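Local coordinates for protein techylectin-5A (PDB 1JC9) that agglutinates bacteria and human erythrocytes as a lectin of horseshoe crab innate immunity, recognising acetyl groups on their surfaces, at residues H220-N234 / A237-S251. Sequence-based numbering, arbitrary orientation.
Sequences HESNLNGLYLNGEHN and ADGIEWRAWKGYHYS. With NAG (2-acetamido-2-deoxy-beta-D-glucopyranose), chain B.
In the acetyl-group pocket of this fibrinogen-related domain, H220 of 220-234 and Y248 of 237-251 meet and form part of the wall; C219, Y236 and R186 add further hydrogen bonds to the sugar. The Y248 hydroxyl donates to H220 O (2.6 Å), lying in the plane of that carbonyl, and takes a hydrogen bond from O1 of the bound N-acetylglucosamine. On the sugar side, H220 N reaches O7 of the acetyl group. The acetyl methyl C8 lies over one face of the H220 imidazole and over a face of the Y248 ring, while N223 CB covers the imidazole's opposite face. A chi1 of 77° sets CG of H220 between its backbone N and carbonyl carbon, and NE2 then meets a lone pair of A237 O in the ring plane, 3.0 Å away; this fixes the ring's rotation. Beside the sugar, E221 OE2 forms a salt bridge with R243 NH1 (2.9 Å), carboxylate and guanidinium planes nearly perpendicular.

Away from the sugar, the buried E241 joins H233 of 220-234 to Y250 N of its own segment. Its OE2 accepts from H233 NE2 at 2.6 Å, on the syn side and near the imidazole plane, while OE1 receives Y250 N. This histidine-carboxylate bond would probably favour positive charge on H233. L229 CD1 sits over the centre of one H233 face and H249 CA over the other; S235 OG bonds ND1, so the ring is held on its faces and at both nitrogens. H249 ND1 donates to H233 O (2.8 Å).

G231 and S251 exchange backbone bonds, pairing strand 231-232 antiparallel with the start of strand 250-261. G231 CA also rests 4.2 Å from the centroid of the Y250 ring, a CH-pi contact. L224 and I240 side chains reach V255 further along that strand, and W242, the N-cap residue, and W245 of helix 243-246 pack on L145 of strand 139-146.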
ATOM      1  N   HIS A 220       4.029  -6.661  13.468  1.00 23.26           N
ATOM      2  CA  HIS A 220       3.072  -5.751  12.836  1.00 22.44           C
ATOM      3  C   HIS A 220       1.737  -5.589  13.547  1.00 23.39           C
ATOM      4  O   HIS A 220       1.392  -6.347  14.455  1.00 22.97           O
ATOM      5  CB  HIS A 220       2.770  -6.226  11.411  1.00 20.46           C
ATOM      6  CG  HIS A 220       1.832  -7.392  11.354  1.00 21.90           C
ATOM      7  ND1 HIS A 220       0.493  -7.287  11.673  1.00 21.32           N
ATOM      8  CD2 HIS A 220       2.044  -8.695  11.051  1.00 21.21           C
ATOM      9  CE1 HIS A 220      -0.078  -8.474  11.566  1.00 21.39           C
ATOM     10  NE2 HIS A 220       0.841  -9.346  11.191  1.00 21.71           N
ATOM     11  N   GLU A 221       0.992  -4.581  13.097  1.00 23.65           N
ATOM     12  CA  GLU A 221      -0.351  -4.302  13.580  1.00 22.78           C
ATOM     13  C   GLU A 221      -1.214  -4.262  12.317  1.00 22.19           C
ATOM     14  O   GLU A 221      -2.438  -4.371  12.381  1.00 22.23           O
ATOM     15  CB  GLU A 221      -0.417  -2.973  14.334  1.00 25.05           C
ATOM     16  CG  GLU A 221       0.394  -2.971  15.623  1.00 30.20           C
ATOM     17  CD  GLU A 221      -0.132  -1.985  16.650  1.00 33.66           C
ATOM     18  OE1 GLU A 221      -0.265  -0.786  16.330  1.00 34.04           O
ATOM     19  OE2 GLU A 221      -0.414  -2.416  17.787  1.00 37.55           O
ATOM     20  N   SER A 222      -0.559  -4.097  11.167  1.00 19.97           N
ATOM     21  CA  SER A 222      -1.233  -4.106   9.862  1.00 19.41           C
ATOM     22  C   SER A 222      -0.369  -4.974   8.946  1.00 19.44           C
ATOM     23  O   SER A 222       0.858  -4.917   9.013  1.00 18.91           O
ATOM     24  CB  SER A 222      -1.394  -2.686   9.294  1.00 19.33           C
ATOM     25  OG  SER A 222      -0.163  -2.000   9.197  1.00 20.98           O
ATOM     26  N   ASN A 223      -1.003  -5.779   8.098  1.00 19.42           N
ATOM     27  CA  ASN A 223      -0.269  -6.697   7.226  1.00 19.45           C
ATOM     28  C   ASN A 223      -1.015  -6.861   5.903  1.00 19.16           C
ATOM     29  O   ASN A 223      -1.308  -7.976   5.478  1.00 20.83           O
ATOM     30  CB  ASN A 223      -0.148  -8.048   7.958  1.00 20.02           C
ATOM     31  CG  ASN A 223       0.819  -9.010   7.292  1.00 18.19           C
ATOM     32  OD1 ASN A 223       1.946  -8.649   6.958  1.00 22.34           O
ATOM     33  ND2 ASN A 223       0.389 -10.254   7.124  1.00 19.98           N
ATOM     34  N   LEU A 224      -1.299  -5.740   5.247  1.00 19.15           N
ATOM     35  CA  LEU A 224      -2.056  -5.734   3.997  1.00 19.28           C
ATOM     36  C   LEU A 224      -1.512  -6.545   2.827  1.00 19.43           C
ATOM     37  O   LEU A 224      -2.262  -6.878   1.905  1.00 18.13           O
ATOM     38  CB  LEU A 224      -2.319  -4.287   3.576  1.00 20.17           C
ATOM     39  CG  LEU A 224      -3.583  -3.656   4.186  1.00 24.58           C
ATOM     40  CD1 LEU A 224      -3.815  -4.133   5.612  1.00 24.59           C
ATOM     41  CD2 LEU A 224      -3.466  -2.147   4.130  1.00 24.61           C
ATOM     42  N   ASN A 225      -0.221  -6.864   2.848  1.00 19.19           N
ATOM     43  CA  ASN A 225       0.350  -7.675   1.778  1.00 19.79           C
ATOM     44  C   ASN A 225       0.451  -9.137   2.214  1.00 20.44           C
ATOM     45  O   ASN A 225       1.212  -9.910   1.633  1.00 21.05           O
ATOM     46  CB  ASN A 225       1.735  -7.166   1.373  1.00 17.98           C
ATOM     47  CG  ASN A 225       1.674  -5.865   0.595  1.00 20.32           C
ATOM     48  OD1 ASN A 225       0.657  -5.547  -0.027  1.00 19.92           O
ATOM     49  ND2 ASN A 225       2.769  -5.113   0.609  1.00 20.84           N
ATOM     50  N   GLY A 226      -0.327  -9.511   3.230  1.00 20.65           N
ATOM     51  CA  GLY A 226      -0.301 -10.879   3.720  1.00 20.76           C
ATOM     52  C   GLY A 226      -1.127 -11.839   2.878  1.00 21.68           C
ATOM     53  O   GLY A 226      -1.599 -11.485   1.799  1.00 21.23           O
ATOM     54  N   LEU A 227      -1.303 -13.060   3.378  1.00 21.65           N
ATOM     55  CA  LEU A 227      -2.073 -14.080   2.671  1.00 22.04           C
ATOM     56  C   LEU A 227      -3.533 -13.680   2.545  1.00 21.79           C
ATOM     57  O   LEU A 227      -4.094 -13.057   3.443  1.00 22.69           O
ATOM     58  CB  LEU A 227      -1.987 -15.429   3.404  1.00 20.42           C
ATOM     59  CG  LEU A 227      -0.598 -16.028   3.650  1.00 20.74           C
ATOM     60  CD1 LEU A 227      -0.744 -17.387   4.312  1.00 21.16           C
ATOM     61  CD2 LEU A 227       0.158 -16.166   2.339  1.00 20.36           C
ATOM     62  N   TYR A 228      -4.144 -14.039   1.420  1.00 22.82           N
ATOM     63  CA  TYR A 228      -5.547 -13.731   1.190  1.00 24.06           C
ATOM     64  C   TYR A 228      -6.355 -14.883   1.777  1.00 24.24           C
ATOM     65  O   TYR A 228      -6.674 -15.838   1.069  1.00 24.49           O
ATOM     66  CB  TYR A 228      -5.839 -13.628  -0.308  1.00 24.19           C
ATOM     67  CG  TYR A 228      -7.169 -12.979  -0.600  1.00 25.88           C
ATOM     68  CD1 TYR A 228      -7.288 -11.588  -0.646  1.00 24.61           C
ATOM     69  CD2 TYR A 228      -8.323 -13.746  -0.765  1.00 25.67           C
ATOM     70  CE1 TYR A 228      -8.521 -10.975  -0.845  1.00 24.23           C
ATOM     71  CE2 TYR A 228      -9.568 -13.142  -0.963  1.00 24.51           C
ATOM     72  CZ  TYR A 228      -9.656 -11.758  -0.999  1.00 25.46           C
ATOM     73  OH  TYR A 228     -10.875 -11.151  -1.171  1.00 23.60           O
ATOM     74  N   LEU A 229      -6.682 -14.793   3.062  1.00 23.91           N
ATOM     75  CA  LEU A 229      -7.429 -15.852   3.737  1.00 25.85           C
ATOM     76  C   LEU A 229      -8.940 -15.631   3.752  1.00 27.76           C
ATOM     77  O   LEU A 229      -9.700 -16.475   4.229  1.00 28.31           O
ATOM     78  CB  LEU A 229      -6.895 -16.030   5.158  1.00 24.00           C
ATOM     79  CG  LEU A 229      -5.400 -16.362   5.180  1.00 23.45           C
ATOM     80  CD1 LEU A 229      -4.909 -16.440   6.613  1.00 23.46           C
ATOM     81  CD2 LEU A 229      -5.151 -17.678   4.445  1.00 23.94           C
ATOM     82  N   ASN A 230      -9.365 -14.479   3.246  1.00 28.82           N
ATOM     83  CA  ASN A 230     -10.781 -14.153   3.129  1.00 28.62           C
ATOM     84  C   ASN A 230     -11.655 -14.399   4.358  1.00 29.04           C
ATOM     85  O   ASN A 230     -12.414 -15.364   4.402  1.00 29.17           O
ATOM     86  CB  ASN A 230     -11.348 -14.917   1.926  1.00 31.05           C
ATOM     87  CG  ASN A 230     -12.760 -14.507   1.581  1.00 33.54           C
ATOM     88  OD1 ASN A 230     -13.143 -13.351   1.753  1.00 34.58           O
ATOM     89  ND2 ASN A 230     -13.541 -15.451   1.069  1.00 36.36           N
ATOM     90  N   GLY A 231     -11.557 -13.517   5.348  1.00 28.14           N
ATOM     91  CA  GLY A 231     -12.370 -13.659   6.540  1.00 27.61           C
ATOM     92  C   GLY A 231     -11.638 -14.188   7.758  1.00 28.89           C
ATOM     93  O   GLY A 231     -10.413 -14.089   7.857  1.00 26.06           O
ATOM     94  N   GLU A 232     -12.403 -14.753   8.688  1.00 28.50           N
ATOM     95  CA  GLU A 232     -11.850 -15.313   9.918  1.00 29.98           C
ATOM     96  C   GLU A 232     -10.910 -16.479   9.626  1.00 28.17           C
ATOM     97  O   GLU A 232     -11.130 -17.243   8.685  1.00 27.79           O
ATOM     98  CB  GLU A 232     -12.979 -15.796  10.835  1.00 33.40           C
ATOM     99  CG  GLU A 232     -13.929 -14.701  11.292  1.00 39.90           C
ATOM    100  CD  GLU A 232     -15.135 -14.536  10.382  1.00 45.20           C
ATOM    101  OE1 GLU A 232     -14.962 -14.467   9.144  1.00 48.12           O
ATOM    102  OE2 GLU A 232     -16.266 -14.468  10.913  1.00 48.87           O
ATOM    103  N   HIS A 233      -9.855 -16.603  10.426  1.00 27.42           N
ATOM    104  CA  HIS A 233      -8.898 -17.690  10.257  1.00 26.48           C
ATOM    105  C   HIS A 233      -8.196 -18.009  11.571  1.00 27.07           C
ATOM    106  O   HIS A 233      -7.904 -17.119  12.375  1.00 26.43           O
ATOM    107  CB  HIS A 233      -7.879 -17.343   9.158  1.00 26.63           C
ATOM    108  CG  HIS A 233      -7.027 -16.152   9.467  1.00 26.94           C
ATOM    109  ND1 HIS A 233      -5.870 -16.235  10.212  1.00 27.48           N
ATOM    110  CD2 HIS A 233      -7.170 -14.845   9.142  1.00 27.43           C
ATOM    111  CE1 HIS A 233      -5.338 -15.031  10.333  1.00 26.69           C
ATOM    112  NE2 HIS A 233      -6.107 -14.170   9.693  1.00 26.66           N
ATOM    113  N   ASN A 234      -7.937 -19.294  11.790  1.00 27.37           N
ATOM    114  CA  ASN A 234      -7.293 -19.750  13.013  1.00 27.96           C
ATOM    115  C   ASN A 234      -5.813 -19.426  13.096  1.00 26.56           C
ATOM    116  O   ASN A 234      -5.299 -19.190  14.184  1.00 26.28           O
ATOM    117  CB  ASN A 234      -7.508 -21.254  13.179  1.00 29.43           C
ATOM    118  CG  ASN A 234      -8.929 -21.593  13.586  1.00 32.63           C
ATOM    119  OD1 ASN A 234      -9.345 -22.748  13.521  1.00 35.94           O
ATOM    120  ND2 ASN A 234      -9.681 -20.584  14.017  1.00 31.51           N
ATOM    121  N   ALA A 237      -2.354 -13.979  12.739  1.00 22.45           N
ATOM    122  CA  ALA A 237      -1.986 -12.754  12.036  1.00 22.27           C
ATOM    123  C   ALA A 237      -1.256 -12.848  10.696  1.00 22.80           C
ATOM    124  O   ALA A 237      -0.527 -11.924  10.331  1.00 22.68           O
ATOM    125  CB  ALA A 237      -1.175 -11.882  12.987  1.00 20.36           C
ATOM    126  N   ASP A 238      -1.449 -13.926   9.945  1.00 24.13           N
ATOM    127  CA  ASP A 238      -0.746 -14.041   8.672  1.00 23.53           C
ATOM    128  C   ASP A 238      -1.579 -13.699   7.441  1.00 23.32           C
ATOM    129  O   ASP A 238      -1.157 -13.942   6.315  1.00 24.84           O
ATOM    130  CB  ASP A 238      -0.117 -15.433   8.538  1.00 23.28           C
ATOM    131  CG  ASP A 238      -1.115 -16.554   8.724  1.00 24.90           C
ATOM    132  OD1 ASP A 238      -2.230 -16.299   9.228  1.00 24.18           O
ATOM    133  OD2 ASP A 238      -0.772 -17.702   8.371  1.00 27.09           O
ATOM    134  N   GLY A 239      -2.760 -13.126   7.666  1.00 23.11           N
ATOM    135  CA  GLY A 239      -3.621 -12.721   6.565  1.00 22.43           C
ATOM    136  C   GLY A 239      -3.580 -11.202   6.431  1.00 21.49           C
ATOM    137  O   GLY A 239      -2.690 -10.569   7.004  1.00 20.85           O
ATOM    138  N   ILE A 240      -4.525 -10.625   5.683  1.00 20.52           N
ATOM    139  CA  ILE A 240      -4.611  -9.169   5.477  1.00 22.28           C
ATOM    140  C   ILE A 240      -5.204  -8.550   6.745  1.00 21.71           C
ATOM    141  O   ILE A 240      -6.406  -8.301   6.814  1.00 22.35           O
ATOM    142  CB  ILE A 240      -5.556  -8.815   4.288  1.00 23.98           C
ATOM    143  CG1 ILE A 240      -5.206  -9.648   3.051  1.00 23.77           C
ATOM    144  CG2 ILE A 240      -5.474  -7.323   3.971  1.00 21.42           C
ATOM    145  CD1 ILE A 240      -3.786  -9.539   2.628  1.00 31.75           C
ATOM    146  N   GLU A 241      -4.359  -8.282   7.734  1.00 21.54           N
ATOM    147  CA  GLU A 241      -4.823  -7.752   9.013  1.00 21.26           C
ATOM    148  C   GLU A 241      -4.721  -6.247   9.242  1.00 21.87           C
ATOM    149  O   GLU A 241      -3.823  -5.571   8.734  1.00 21.23           O
ATOM    150  CB  GLU A 241      -4.059  -8.424  10.161  1.00 21.99           C
ATOM    151  CG  GLU A 241      -3.747  -9.917   9.997  1.00 23.64           C
ATOM    152  CD  GLU A 241      -4.969 -10.803  10.148  1.00 25.69           C
ATOM    153  OE1 GLU A 241      -5.833 -10.492  11.003  1.00 22.19           O
ATOM    154  OE2 GLU A 241      -5.055 -11.820   9.420  1.00 25.83           O
ATOM    155  N   TRP A 242      -5.659  -5.738  10.031  1.00 21.22           N
ATOM    156  CA  TRP A 242      -5.667  -4.344  10.451  1.00 22.38           C
ATOM    157  C   TRP A 242      -6.157  -4.492  11.885  1.00 23.38           C
ATOM    158  O   TRP A 242      -7.351  -4.434  12.176  1.00 24.19           O
ATOM    159  CB  TRP A 242      -6.618  -3.488   9.616  1.00 21.50           C
ATOM    160  CG  TRP A 242      -6.451  -2.021   9.914  1.00 22.45           C
ATOM    161  CD1 TRP A 242      -7.092  -1.300  10.883  1.00 22.37           C
ATOM    162  CD2 TRP A 242      -5.540  -1.112   9.278  1.00 21.31           C
ATOM    163  NE1 TRP A 242      -6.637  -0.001  10.890  1.00 21.35           N
ATOM    164  CE2 TRP A 242      -5.684   0.141   9.916  1.00 22.59           C
ATOM    165  CE3 TRP A 242      -4.614  -1.236   8.231  1.00 20.83           C
ATOM    166  CZ2 TRP A 242      -4.933   1.268   9.541  1.00 23.21           C
ATOM    167  CZ3 TRP A 242      -3.868  -0.118   7.859  1.00 23.47           C
ATOM    168  CH2 TRP A 242      -4.034   1.119   8.515  1.00 22.28           C
ATOM    169  N   ARG A 243      -5.198  -4.728  12.768  1.00 24.14           N
ATOM    170  CA  ARG A 243      -5.450  -4.965  14.180  1.00 26.21           C
ATOM    171  C   ARG A 243      -6.497  -4.118  14.893  1.00 25.44           C
ATOM    172  O   ARG A 243      -7.386  -4.660  15.552  1.00 24.26           O
ATOM    173  CB  ARG A 243      -4.137  -4.874  14.956  1.00 27.06           C
ATOM    174  CG  ARG A 243      -4.283  -5.229  16.425  1.00 32.99           C
ATOM    175  CD  ARG A 243      -3.003  -4.967  17.178  1.00 37.33           C
ATOM    176  NE  ARG A 243      -3.138  -5.284  18.593  1.00 43.67           N
ATOM    177  CZ  ARG A 243      -2.132  -5.265  19.462  1.00 46.50           C
ATOM    178  NH1 ARG A 243      -0.906  -4.942  19.059  1.00 47.58           N
ATOM    179  NH2 ARG A 243      -2.351  -5.571  20.735  1.00 48.84           N
ATOM    180  N   ALA A 244      -6.391  -2.800  14.774  1.00 23.65           N
ATOM    181  CA  ALA A 244      -7.315  -1.909  15.465  1.00 24.64           C
ATOM    182  C   ALA A 244      -8.784  -2.103  15.110  1.00 25.12           C
ATOM    183  O   ALA A 244      -9.660  -1.707  15.874  1.00 26.24           O
ATOM    184  CB  ALA A 244      -6.908  -0.456  15.235  1.00 24.65           C
ATOM    185  N   TRP A 245      -9.067  -2.709  13.965  1.00 24.91           N
ATOM    186  CA  TRP A 245     -10.454  -2.914  13.580  1.00 25.63           C
ATOM    187  C   TRP A 245     -10.938  -4.353  13.751  1.00 27.42           C
ATOM    188  O   TRP A 245     -11.923  -4.595  14.447  1.00 28.21           O
ATOM    189  CB  TRP A 245     -10.679  -2.455  12.130  1.00 24.48           C
ATOM    190  CG  TRP A 245     -12.111  -2.576  11.666  1.00 24.64           C
ATOM    191  CD1 TRP A 245     -13.235  -2.535  12.450  1.00 23.58           C
ATOM    192  CD2 TRP A 245     -12.573  -2.731  10.316  1.00 23.55           C
ATOM    193  NE1 TRP A 245     -14.361  -2.657  11.671  1.00 23.89           N
ATOM    194  CE2 TRP A 245     -13.986  -2.779  10.360  1.00 24.13           C
ATOM    195  CE3 TRP A 245     -11.930  -2.831   9.074  1.00 23.82           C
ATOM    196  CZ2 TRP A 245     -14.771  -2.925   9.207  1.00 23.49           C
ATOM    197  CZ3 TRP A 245     -12.710  -2.975   7.925  1.00 22.78           C
ATOM    198  CH2 TRP A 245     -14.117  -3.022   8.003  1.00 24.33           C
ATOM    199  N   LYS A 246     -10.244  -5.308  13.137  1.00 27.84           N
ATOM    200  CA  LYS A 246     -10.670  -6.705  13.213  1.00 28.42           C
ATOM    201  C   LYS A 246      -9.764  -7.678  13.973  1.00 28.12           C
ATOM    202  O   LYS A 246     -10.006  -8.885  13.951  1.00 30.24           O
ATOM    203  CB  LYS A 246     -10.892  -7.242  11.797  1.00 29.65           C
ATOM    204  CG  LYS A 246     -11.970  -6.518  11.007  1.00 31.82           C
ATOM    205  CD  LYS A 246     -13.348  -6.803  11.580  1.00 36.01           C
ATOM    206  CE  LYS A 246     -14.450  -6.294  10.663  1.00 37.46           C
ATOM    207  NZ  LYS A 246     -15.804  -6.639  11.185  1.00 38.18           N
ATOM    208  N   GLY A 247      -8.730  -7.174  14.639  1.00 26.36           N
ATOM    209  CA  GLY A 247      -7.838  -8.054  15.379  1.00 25.78           C
ATOM    210  C   GLY A 247      -6.789  -8.765  14.533  1.00 27.25           C
ATOM    211  O   GLY A 247      -6.415  -8.291  13.456  1.00 28.44           O
ATOM    212  N   TYR A 248      -6.312  -9.910  15.014  1.00 25.75           N
ATOM    213  CA  TYR A 248      -5.297 -10.680  14.296  1.00 24.96           C
ATOM    214  C   TYR A 248      -5.801 -11.968  13.644  1.00 25.36           C
ATOM    215  O   TYR A 248      -5.000 -12.757  13.141  1.00 25.49           O
ATOM    216  CB  TYR A 248      -4.141 -11.034  15.230  1.00 23.75           C
ATOM    217  CG  TYR A 248      -3.186  -9.898  15.517  1.00 23.50           C
ATOM    218  CD1 TYR A 248      -2.623  -9.157  14.477  1.00 21.81           C
ATOM    219  CD2 TYR A 248      -2.791  -9.606  16.825  1.00 22.27           C
ATOM    220  CE1 TYR A 248      -1.689  -8.164  14.726  1.00 22.68           C
ATOM    221  CE2 TYR A 248      -1.856  -8.616  17.086  1.00 22.76           C
ATOM    222  CZ  TYR A 248      -1.306  -7.900  16.029  1.00 22.70           C
ATOM    223  OH  TYR A 248      -0.352  -6.944  16.270  1.00 22.05           O
ATOM    224  N   HIS A 249      -7.113 -12.185  13.643  1.00 24.74           N
ATOM    225  CA  HIS A 249      -7.668 -13.400  13.050  1.00 25.14           C
ATOM    226  C   HIS A 249      -8.739 -13.124  12.002  1.00 25.81           C
ATOM    227  O   HIS A 249      -9.697 -13.888  11.863  1.00 26.52           O
ATOM    228  CB  HIS A 249      -8.240 -14.301  14.150  1.00 24.59           C
ATOM    229  CG  HIS A 249      -7.194 -14.971  14.985  1.00 24.84           C
ATOM    230  ND1 HIS A 249      -6.582 -16.148  14.609  1.00 25.13           N
ATOM    231  CD2 HIS A 249      -6.631 -14.615  16.166  1.00 23.56           C
ATOM    232  CE1 HIS A 249      -5.690 -16.490  15.522  1.00 23.68           C
ATOM    233  NE2 HIS A 249      -5.700 -15.576  16.477  1.00 23.26           N
ATOM    234  N   TYR A 250      -8.572 -12.034  11.259  1.00 24.41           N
ATOM    235  CA  TYR A 250      -9.534 -11.668  10.229  1.00 23.10           C
ATOM    236  C   TYR A 250      -8.812 -11.034   9.040  1.00 23.08           C
ATOM    237  O   TYR A 250      -8.262  -9.930   9.140  1.00 22.39           O
ATOM    238  CB  TYR A 250     -10.572 -10.697  10.807  1.00 23.57           C
ATOM    239  CG  TYR A 250     -11.794 -10.505   9.933  1.00 26.57           C
ATOM    240  CD1 TYR A 250     -11.739  -9.724   8.781  1.00 27.03           C
ATOM    241  CD2 TYR A 250     -13.003 -11.130  10.250  1.00 28.56           C
ATOM    242  CE1 TYR A 250     -12.854  -9.569   7.964  1.00 28.74           C
ATOM    243  CE2 TYR A 250     -14.126 -10.983   9.438  1.00 28.55           C
ATOM    244  CZ  TYR A 250     -14.045 -10.203   8.296  1.00 30.14           C
ATOM    245  OH  TYR A 250     -15.148 -10.068   7.481  1.00 30.63           O
ATOM    246  N   SER A 251      -8.818 -11.748   7.920  1.00 21.57           N
ATOM    247  CA  SER A 251      -8.172 -11.294   6.697  1.00 22.62           C
ATOM    248  C   SER A 251      -9.187 -10.526   5.852  1.00 23.81           C
ATOM    249  O   SER A 251     -10.091 -11.126   5.259  1.00 23.67           O
ATOM    250  CB  SER A 251      -7.642 -12.505   5.919  1.00 20.84           C
ATOM    251  OG  SER A 251      -6.923 -12.117   4.763  1.00 21.89           O
TER
HETATM  252  C1  NAG B 270       2.231  -7.899  18.770  1.00 48.59           C
HETATM  253  C2  NAG B 270       3.005  -9.076  18.010  1.00 47.22           C
HETATM  254  C3  NAG B 270       3.406 -10.167  19.076  1.00 48.72           C
HETATM  255  C4  NAG B 270       4.352  -9.484  20.036  1.00 51.79           C
HETATM  256  C5  NAG B 270       3.590  -8.291  20.718  1.00 52.97           C
HETATM  257  C6  NAG B 270       4.492  -7.523  21.690  1.00 54.62           C
HETATM  258  C7  NAG B 270       2.467  -9.478  15.689  1.00 36.23           C
HETATM  259  C8  NAG B 270       1.617 -10.050  14.597  1.00 32.73           C
HETATM  260  N2  NAG B 270       2.106  -9.672  17.009  1.00 40.32           N
HETATM  261  O1  NAG B 270       1.806  -6.820  17.879  1.00 50.83           O
HETATM  262  O3  NAG B 270       4.109 -11.245  18.461  1.00 50.07           O
HETATM  263  O4  NAG B 270       4.789 -10.442  21.065  1.00 53.66           O
HETATM  264  O5  NAG B 270       3.107  -7.301  19.758  1.00 51.36           O
HETATM  265  O6  NAG B 270       3.612  -6.474  22.202  1.00 57.43           O
HETATM  266  O7  NAG B 270       3.492  -8.835  15.353  1.00 30.68           O
HETATM  267  O   HOH W   1      -8.439 -11.710   2.487  1.00 23.63           O